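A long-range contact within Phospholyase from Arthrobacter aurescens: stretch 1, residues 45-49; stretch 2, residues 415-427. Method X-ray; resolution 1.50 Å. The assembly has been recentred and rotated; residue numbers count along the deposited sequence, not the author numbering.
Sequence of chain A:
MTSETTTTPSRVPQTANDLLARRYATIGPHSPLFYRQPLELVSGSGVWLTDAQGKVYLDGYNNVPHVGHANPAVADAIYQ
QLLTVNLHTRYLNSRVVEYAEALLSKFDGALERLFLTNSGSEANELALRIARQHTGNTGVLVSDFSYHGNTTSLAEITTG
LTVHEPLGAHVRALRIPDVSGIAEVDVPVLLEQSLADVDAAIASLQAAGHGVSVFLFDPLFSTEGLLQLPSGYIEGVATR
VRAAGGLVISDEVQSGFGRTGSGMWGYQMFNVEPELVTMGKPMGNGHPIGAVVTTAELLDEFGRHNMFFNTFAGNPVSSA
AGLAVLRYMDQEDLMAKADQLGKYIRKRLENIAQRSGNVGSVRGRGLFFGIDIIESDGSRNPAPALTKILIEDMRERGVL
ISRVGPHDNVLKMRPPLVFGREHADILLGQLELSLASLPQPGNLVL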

# COMPACT_ATOMS: atom_id res chain seq x y z
N SER A 45 -18.65 1.33 -19.19
CA SER A 45 -18.46 0.13 -20.04
C SER A 45 -17.43 0.46 -21.10
O SER A 45 -17.63 1.33 -21.96
CB SER A 45 -19.83 -0.26 -20.67
OG SER A 45 -19.56 -1.44 -21.46
N GLY A 46 -16.26 -0.24 -21.06
CA GLY A 46 -15.21 0.02 -22.02
C GLY A 46 -14.62 1.40 -21.87
O GLY A 46 -13.96 1.69 -20.85
N VAL A 47 -14.81 2.30 -22.90
CA VAL A 47 -14.34 3.68 -22.86
C VAL A 47 -15.46 4.68 -22.44
O VAL A 47 -15.20 5.90 -22.43
CB VAL A 47 -13.70 4.12 -24.17
CG1 VAL A 47 -12.43 3.31 -24.54
CG2 VAL A 47 -14.76 4.18 -25.35
N TRP A 48 -16.65 4.13 -22.13
CA TRP A 48 -17.80 5.04 -21.87
C TRP A 48 -18.19 5.11 -20.39
O TRP A 48 -18.12 4.05 -19.70
CB TRP A 48 -18.98 4.52 -22.70
CG TRP A 48 -18.76 4.49 -24.18
CD1 TRP A 48 -18.51 3.35 -24.91
CD2 TRP A 48 -18.63 5.61 -25.09
NE1 TRP A 48 -18.31 3.69 -26.23
CE2 TRP A 48 -18.36 5.07 -26.38
CE3 TRP A 48 -18.80 6.98 -24.95
CZ2 TRP A 48 -18.22 5.90 -27.52
CZ3 TRP A 48 -18.64 7.82 -26.13
CH2 TRP A 48 -18.35 7.24 -27.39
N LEU A 49 -18.51 6.29 -19.90
CA LEU A 49 -18.92 6.54 -18.51
C LEU A 49 -20.23 7.30 -18.42
O LEU A 49 -20.44 8.16 -19.25
CB LEU A 49 -17.86 7.33 -17.77
CG LEU A 49 -16.55 6.57 -17.43
CD1 LEU A 49 -15.37 7.53 -17.25
CD2 LEU A 49 -16.80 5.63 -16.22
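Stretch 2, residues 415-427: PPLVFGREHADIL

Stretch 2 lays its turn and the start of the following helix against a type II' turn in stretch 1, with V47 at the centre. That beta turn runs from S45 to W48, closed by paired backbone hydrogen bonds: S45 N to W48 O at 2.8 Å and W48 N to S45 O at 3.0 Å. G46 takes the positive-phi corner (66/-114), a conformation that by itself favours glycine, and V47 follows it with its CA-to-CB bond toward stretch 2.

Stretch 2 answers with a turn of its own. P416 to F419 form a type I beta turn, held by F419 N to P416 O at 3.1 Å; G420 is then the N-cap, and a helix starts at R421 and runs on past L427. From G46 to V47 and from V418 to F419 the chains advance in roughly the same direction. The backbones keep their distance, with CA atoms 7.0 Å apart for G46 and V418 and 6.3 Å for V47 and F419, and no hydrogen bond crosses between them. Side chains fill the gap.

V47 is the residue most covered. V47 CG1 packs mainly against the turn, lying 3.7 Å from F419 CA, 4.1 Å from F419 CB, 4.0 Å from V418 CG2 and 4.4 Å from P416 CB, and also comes within 4.3 Å of H423 CD2. It meets the F419 ring at its edge, so that ring offers no face to the valine. V47 CG2 lies over one face of the H423 imidazole, 3.5 Å from H423 CE1 and 3.6 Å from the ring centroid, only 14° off the normal: a well-centred CH-pi contact. V47, with chi1 at m, touches both the turn and the helix.

W48 and H423 carry the contact outward. The tryptophan's CA-to-CB bond points sideways, but the end of its side chain comes nearer, placing W48 CZ2 3.9 Å from H423 ND1. The two rings meet obliquely, their planes at 78°. One helical turn after H423, I426 also points toward stretch 1, and I426 CD1 reaches the indole edge at 4.2 Å from W48 CH2. The i, i+3 spacing brings both helix residues to the same indole. The arrangement has a polar cost: H423 ND1 is buried by the contact and has no partner anywhere in the model.

The rule to read here is economical: a tight turn presents one branched apolar side chain, packed between a second turn and an aromatic face on the helix that follows.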

# COMPACT_ATOMS: atom_id res chain seq x y z
N PRO A 415 -6.30 7.69 -22.59
CA PRO A 415 -7.54 6.86 -22.38
C PRO A 415 -7.29 5.42 -21.96
O PRO A 415 -6.09 4.98 -22.11
CB PRO A 415 -8.18 6.89 -23.78
CG PRO A 415 -7.00 7.02 -24.72
CD PRO A 415 -6.05 7.95 -24.03
N PRO A 416 -8.25 4.65 -21.50
CA PRO A 416 -8.13 3.18 -21.43
C PRO A 416 -7.50 2.62 -22.72
O PRO A 416 -7.72 3.16 -23.82
CB PRO A 416 -9.58 2.70 -21.19
CG PRO A 416 -10.20 3.93 -20.48
CD PRO A 416 -9.64 5.13 -21.18
N LEU A 417 -6.68 1.55 -22.60
CA LEU A 417 -5.94 1.00 -23.79
C LEU A 417 -6.85 0.24 -24.77
O LEU A 417 -6.37 -0.26 -25.81
CB LEU A 417 -4.71 0.16 -23.36
CG LEU A 417 -3.46 0.54 -24.18
CD1 LEU A 417 -2.85 1.85 -23.77
CD2 LEU A 417 -2.38 -0.57 -24.10
N VAL A 418 -8.16 0.10 -24.50
CA VAL A 418 -9.16 -0.40 -25.43
C VAL A 418 -9.75 0.72 -26.32
O VAL A 418 -10.63 0.46 -27.16
CB VAL A 418 -10.27 -1.19 -24.70
CG1 VAL A 418 -9.77 -2.46 -24.14
CG2 VAL A 418 -10.96 -0.35 -23.65
N PHE A 419 -9.26 1.95 -26.25
CA PHE A 419 -9.70 3.09 -27.09
C PHE A 419 -9.15 2.88 -28.48
O PHE A 419 -7.95 2.56 -28.73
CB PHE A 419 -9.01 4.34 -26.45
CG PHE A 419 -9.39 5.72 -26.97
CD1 PHE A 419 -8.63 6.28 -28.00
CD2 PHE A 419 -10.34 6.52 -26.33
CE1 PHE A 419 -8.80 7.60 -28.40
CE2 PHE A 419 -10.52 7.84 -26.73
CZ PHE A 419 -9.74 8.37 -27.73
N GLY A 420 -10.07 2.98 -29.45
CA GLY A 420 -9.81 2.70 -30.89
C GLY A 420 -9.95 3.95 -31.79
O GLY A 420 -10.15 5.09 -31.34
N ARG A 421 -9.86 3.74 -33.12
CA ARG A 421 -9.84 4.79 -34.10
C ARG A 421 -11.11 5.60 -34.13
O ARG A 421 -11.03 6.85 -34.16
CB ARG A 421 -9.51 4.18 -35.49
CG ARG A 421 -9.64 5.17 -36.68
CD ARG A 421 -8.53 6.12 -36.67
N GLU A 422 -12.24 4.91 -34.07
CA GLU A 422 -13.51 5.68 -33.97
C GLU A 422 -13.51 6.64 -32.76
O GLU A 422 -14.01 7.78 -32.85
CB GLU A 422 -14.68 4.78 -33.98
CG GLU A 422 -16.02 5.51 -34.08
CD GLU A 422 -17.28 4.57 -34.09
OE1 GLU A 422 -17.19 3.28 -33.93
OE2 GLU A 422 -18.38 5.23 -34.18
N HIS A 423 -13.01 6.18 -31.60
CA HIS A 423 -12.98 7.04 -30.43
C HIS A 423 -12.01 8.21 -30.57
O HIS A 423 -12.26 9.35 -30.15
CB HIS A 423 -12.58 6.18 -29.21
CG HIS A 423 -13.38 4.94 -29.01
ND1 HIS A 423 -14.77 4.83 -28.98
CD2 HIS A 423 -12.93 3.68 -28.78
CE1 HIS A 423 -15.12 3.58 -28.75
NE2 HIS A 423 -13.99 2.86 -28.64
N ALA A 424 -10.80 7.97 -31.18
CA ALA A 424 -9.85 8.98 -31.48
C ALA A 424 -10.51 10.11 -32.33
O ALA A 424 -10.27 11.32 -32.09
CB ALA A 424 -8.61 8.45 -32.20
N ASP A 425 -11.28 9.68 -33.36
CA ASP A 425 -11.89 10.71 -34.22
C ASP A 425 -12.94 11.52 -33.50
O ASP A 425 -13.03 12.74 -33.71
CB ASP A 425 -12.52 10.02 -35.46
CG ASP A 425 -11.45 9.47 -36.46
OD1 ASP A 425 -10.28 9.93 -36.48
OD2 ASP A 425 -11.88 8.60 -37.31
N ILE A 426 -13.70 10.89 -32.60
CA ILE A 426 -14.65 11.70 -31.77
C ILE A 426 -13.92 12.75 -30.93
O ILE A 426 -14.17 13.93 -30.97
CB ILE A 426 -15.57 10.79 -30.95
CG1 ILE A 426 -16.50 9.96 -31.79
CG2 ILE A 426 -16.29 11.60 -29.86
CD1 ILE A 426 -17.10 8.72 -31.11
N LEU A 427 -12.89 12.27 -30.18
CA LEU A 427 -12.12 13.14 -29.28
C LEU A 427 -11.50 14.30 -30.06
O LEU A 427 -11.57 15.47 -29.66
CB LEU A 427 -11.05 12.30 -28.48
CG LEU A 427 -10.19 13.11 -27.50
CD1 LEU A 427 -9.85 12.22 -26.28
CD2 LEU A 427 -8.98 13.74 -28.10